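Local coordinates for protein pectate lyase II (Xanthomonas campestris pv. campestris, PDB 2QXZ) that probably cleaves pectate, the polygalacturonate of plant cell walls, as a secreted lyase of polysaccharide lyase family 1, at residues K176-G181 with T194-N199. The protein carries 1 engineered substitution. Residues are numbered along the deposited sequence; the frame is centred on the assembly and turned at random.
Sequences KVALNG and TTYHHN
The carboxamide of Asn180 supplies both direct hydrogen bonds between residues 176-181 and 194-199, and it does so from a single nitrogen. ND2 donates one N-H to Tyr196 OH at 2.9 Å, almost straight at 170°. The other goes to Thr194 OG1, and this bond from ND2, at 3.1 Å, is the more bent of the two. Both acceptors lie close to the amide plane, and this pair of in-plane bonds fixes the rotation of the amide about its last torsion. Asn180 reaches across because its CG stands anti to the backbone N (chi1 -159°), meeting the Thr194 side chain from the opposite direction and the phenol at a slant, with amide and ring planes 64° apart.

A water adds a second, indirect link between the segments. It accepts from the Tyr196 hydroxyl at 2.7 Å, in the plane of the ring, and donates to Leu179 O, also at 2.7 Å. The buried phenol oxygen therefore accepts from an amide and donates to the water, which joins it to the backbone of the facing strand.

The arrangement belongs to the right-handed parallel beta-helix of the pectate lyases. Strands 176-180 and 193-202 lie on different faces of the coil, with Ala178 and Tyr196 CA atoms 10.2 Å apart, so side chains rather than backbone bonds span the interior. Strand 193-202 pairs in parallel with 164-174 and 215-226, and 176-180 with 210-212.

Apolar contact between the segments is sparse: Ala178 CB approaches Tyr196 CE2 obliquely at 4.4 Å. Neighbouring coils pack around the ring through Val166 and Ile218, while Met157 of strand 155-158 touches both Asn180 and Thr194.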
ATOM      1  N   LYS A 176      -3.748   1.305   9.970  1.00  6.39           N
ATOM      2  CA  LYS A 176      -3.803   0.123   9.107  1.00  6.57           C
ATOM      3  C   LYS A 176      -3.225   0.390   7.714  1.00  5.95           C
ATOM      4  O   LYS A 176      -3.902   0.928   6.836  1.00  5.50           O
ATOM      5  CB  LYS A 176      -5.239  -0.405   9.058  1.00  7.13           C
ATOM      6  CG  LYS A 176      -5.550  -1.275  10.279  1.00  9.74           C
ATOM      7  CD  LYS A 176      -7.027  -1.461  10.537  1.00 13.92           C
ATOM      8  CE  LYS A 176      -7.272  -2.657  11.499  1.00 16.70           C
ATOM      9  NZ  LYS A 176      -6.530  -2.593  12.809  1.00 17.61           N
ATOM     10  N   VAL A 177      -1.971  -0.016   7.522  1.00  5.49           N
ATOM     11  CA  VAL A 177      -1.155   0.451   6.394  1.00  5.33           C
ATOM     12  C   VAL A 177      -1.558  -0.128   5.028  1.00  5.44           C
ATOM     13  O   VAL A 177      -1.859   0.621   4.089  1.00  5.20           O
ATOM     14  CB  VAL A 177       0.364   0.218   6.657  1.00  5.24           C
ATOM     15  CG1 VAL A 177       1.211   0.698   5.484  1.00  5.43           C
ATOM     16  CG2 VAL A 177       0.794   0.913   7.934  1.00  4.43           C
ATOM     17  N   ALA A 178      -1.562  -1.454   4.927  1.00  4.97           N
ATOM     18  CA  ALA A 178      -1.702  -2.114   3.637  1.00  4.68           C
ATOM     19  C   ALA A 178      -2.387  -3.466   3.763  1.00  4.50           C
ATOM     20  O   ALA A 178      -1.848  -4.392   4.370  1.00  4.61           O
ATOM     21  CB  ALA A 178      -0.332  -2.265   2.964  1.00  4.27           C
ATOM     22  N   LEU A 179      -3.575  -3.563   3.180  1.00  4.18           N
ATOM     23  CA  LEU A 179      -4.315  -4.809   3.122  1.00  4.19           C
ATOM     24  C   LEU A 179      -4.070  -5.496   1.782  1.00  4.09           C
ATOM     25  O   LEU A 179      -3.938  -4.840   0.747  1.00  4.04           O
ATOM     26  CB  LEU A 179      -5.805  -4.542   3.317  1.00  4.13           C
ATOM     27  CG  LEU A 179      -6.791  -5.711   3.399  1.00  4.00           C
ATOM     28  CD1 LEU A 179      -6.535  -6.561   4.631  1.00  4.03           C
ATOM     29  CD2 LEU A 179      -8.195  -5.148   3.439  1.00  4.63           C
ATOM     30  N   ASN A 180      -4.004  -6.823   1.811  1.00  3.83           N
ATOM     31  CA  ASN A 180      -3.851  -7.615   0.593  1.00  3.85           C
ATOM     32  C   ASN A 180      -4.635  -8.925   0.726  1.00  3.69           C
ATOM     33  O   ASN A 180      -4.084  -9.937   1.156  1.00  3.39           O
ATOM     34  CB  ASN A 180      -2.368  -7.867   0.291  1.00  3.44           C
ATOM     35  CG  ASN A 180      -2.123  -8.229  -1.164  1.00  4.42           C
ATOM     36  OD1 ASN A 180      -2.860  -9.028  -1.754  1.00  4.68           O
ATOM     37  ND2 ASN A 180      -1.098  -7.628  -1.758  1.00  3.72           N
ATOM     38  N   GLY A 181      -5.923  -8.878   0.373  1.00  3.42           N
ATOM     39  CA  GLY A 181      -6.877  -9.944   0.677  1.00  3.75           C
ATOM     40  C   GLY A 181      -7.714  -9.521   1.874  1.00  4.04           C
ATOM     41  O   GLY A 181      -7.174  -9.297   2.961  1.00  4.33           O
ATOM     42  N   THR A 194       2.444  -9.314  -5.806  1.00  2.57           N
ATOM     43  CA  THR A 194       2.721  -7.947  -5.366  1.00  2.48           C
ATOM     44  C   THR A 194       4.187  -7.773  -4.980  1.00  2.69           C
ATOM     45  O   THR A 194       4.748  -8.579  -4.237  1.00  2.49           O
ATOM     46  CB  THR A 194       1.798  -7.536  -4.181  1.00  2.63           C
ATOM     47  OG1 THR A 194       0.458  -7.994  -4.427  1.00  3.76           O
ATOM     48  CG2 THR A 194       1.770  -6.030  -3.994  1.00  2.00           C
ATOM     49  N   THR A 195       4.804  -6.716  -5.493  1.00  2.55           N
ATOM     50  CA  THR A 195       6.127  -6.326  -5.035  1.00  2.72           C
ATOM     51  C   THR A 195       6.002  -5.058  -4.191  1.00  2.81           C
ATOM     52  O   THR A 195       5.538  -4.029  -4.683  1.00  3.18           O
ATOM     53  CB  THR A 195       7.073  -6.090  -6.211  1.00  2.70           C
ATOM     54  OG1 THR A 195       7.148  -7.278  -7.011  1.00  3.21           O
ATOM     55  CG2 THR A 195       8.457  -5.724  -5.723  1.00  2.89           C
ATOM     56  N   TYR A 196       6.381  -5.155  -2.915  1.00  2.47           N
ATOM     57  CA  TYR A 196       6.501  -3.994  -2.038  1.00  2.23           C
ATOM     58  C   TYR A 196       7.981  -3.696  -1.845  1.00  2.55           C
ATOM     59  O   TYR A 196       8.693  -4.514  -1.254  1.00  2.45           O
ATOM     60  CB  TYR A 196       5.891  -4.269  -0.660  1.00  2.08           C
ATOM     61  CG  TYR A 196       4.412  -4.604  -0.611  1.00  2.00           C
ATOM     62  CD1 TYR A 196       3.972  -5.916  -0.749  1.00  2.00           C
ATOM     63  CD2 TYR A 196       3.457  -3.613  -0.370  1.00  2.00           C
ATOM     64  CE1 TYR A 196       2.618  -6.234  -0.682  1.00  2.00           C
ATOM     65  CE2 TYR A 196       2.097  -3.916  -0.300  1.00  2.00           C
ATOM     66  CZ  TYR A 196       1.687  -5.231  -0.459  1.00  2.00           C
ATOM     67  OH  TYR A 196       0.356  -5.560  -0.387  1.00  2.00           O
ATOM     68  N   HIS A 197       8.459  -2.550  -2.335  1.00  2.32           N
ATOM     69  CA  HIS A 197       9.872  -2.214  -2.138  1.00  2.27           C
ATOM     70  C   HIS A 197      10.185  -0.733  -1.928  1.00  2.39           C
ATOM     71  O   HIS A 197       9.468   0.141  -2.410  1.00  2.00           O
ATOM     72  CB  HIS A 197      10.757  -2.838  -3.233  1.00  2.85           C
ATOM     73  CG  HIS A 197      10.677  -2.156  -4.564  1.00  2.96           C
ATOM     74  ND1 HIS A 197      11.601  -1.218  -4.974  1.00  4.25           N
ATOM     75  CD2 HIS A 197       9.801  -2.291  -5.585  1.00  3.72           C
ATOM     76  CE1 HIS A 197      11.289  -0.793  -6.185  1.00  3.41           C
ATOM     77  NE2 HIS A 197      10.197  -1.425  -6.578  1.00  4.20           N
ATOM     78  N   HIS A 198      11.258  -0.473  -1.183  1.00  2.46           N
ATOM     79  CA  HIS A 198      11.722   0.893  -0.881  1.00  2.44           C
ATOM     80  C   HIS A 198      10.650   1.808  -0.270  1.00  2.65           C
ATOM     81  O   HIS A 198      10.719   3.035  -0.389  1.00  2.53           O
ATOM     82  CB  HIS A 198      12.378   1.528  -2.113  1.00  2.00           C
ATOM     83  CG  HIS A 198      13.699   0.920  -2.472  1.00  2.05           C
ATOM     84  ND1 HIS A 198      13.833  -0.055  -3.438  1.00  2.55           N
ATOM     85  CD2 HIS A 198      14.945   1.149  -1.996  1.00  2.00           C
ATOM     86  CE1 HIS A 198      15.104  -0.397  -3.545  1.00  2.16           C
ATOM     87  NE2 HIS A 198      15.800   0.316  -2.679  1.00  2.09           N
ATOM     88  N   ASN A 199       9.668   1.202   0.397  1.00  2.96           N
ATOM     89  CA  ASN A 199       8.680   1.960   1.157  1.00  3.42           C
ATOM     90  C   ASN A 199       9.182   2.324   2.553  1.00  3.67           C
ATOM     91  O   ASN A 199      10.023   1.621   3.126  1.00  3.29           O
ATOM     92  CB  ASN A 199       7.362   1.185   1.262  1.00  3.40           C
ATOM     93  CG  ASN A 199       6.791   0.820  -0.096  1.00  3.88           C
ATOM     94  OD1 ASN A 199       6.742  -0.353  -0.479  1.00  5.22           O
ATOM     95  ND2 ASN A 199       6.379   1.821  -0.835  1.00  2.00           N
TER
HETATM   96  O   HOH W   1      -1.660  -3.723  -0.065  1.00  2.00           O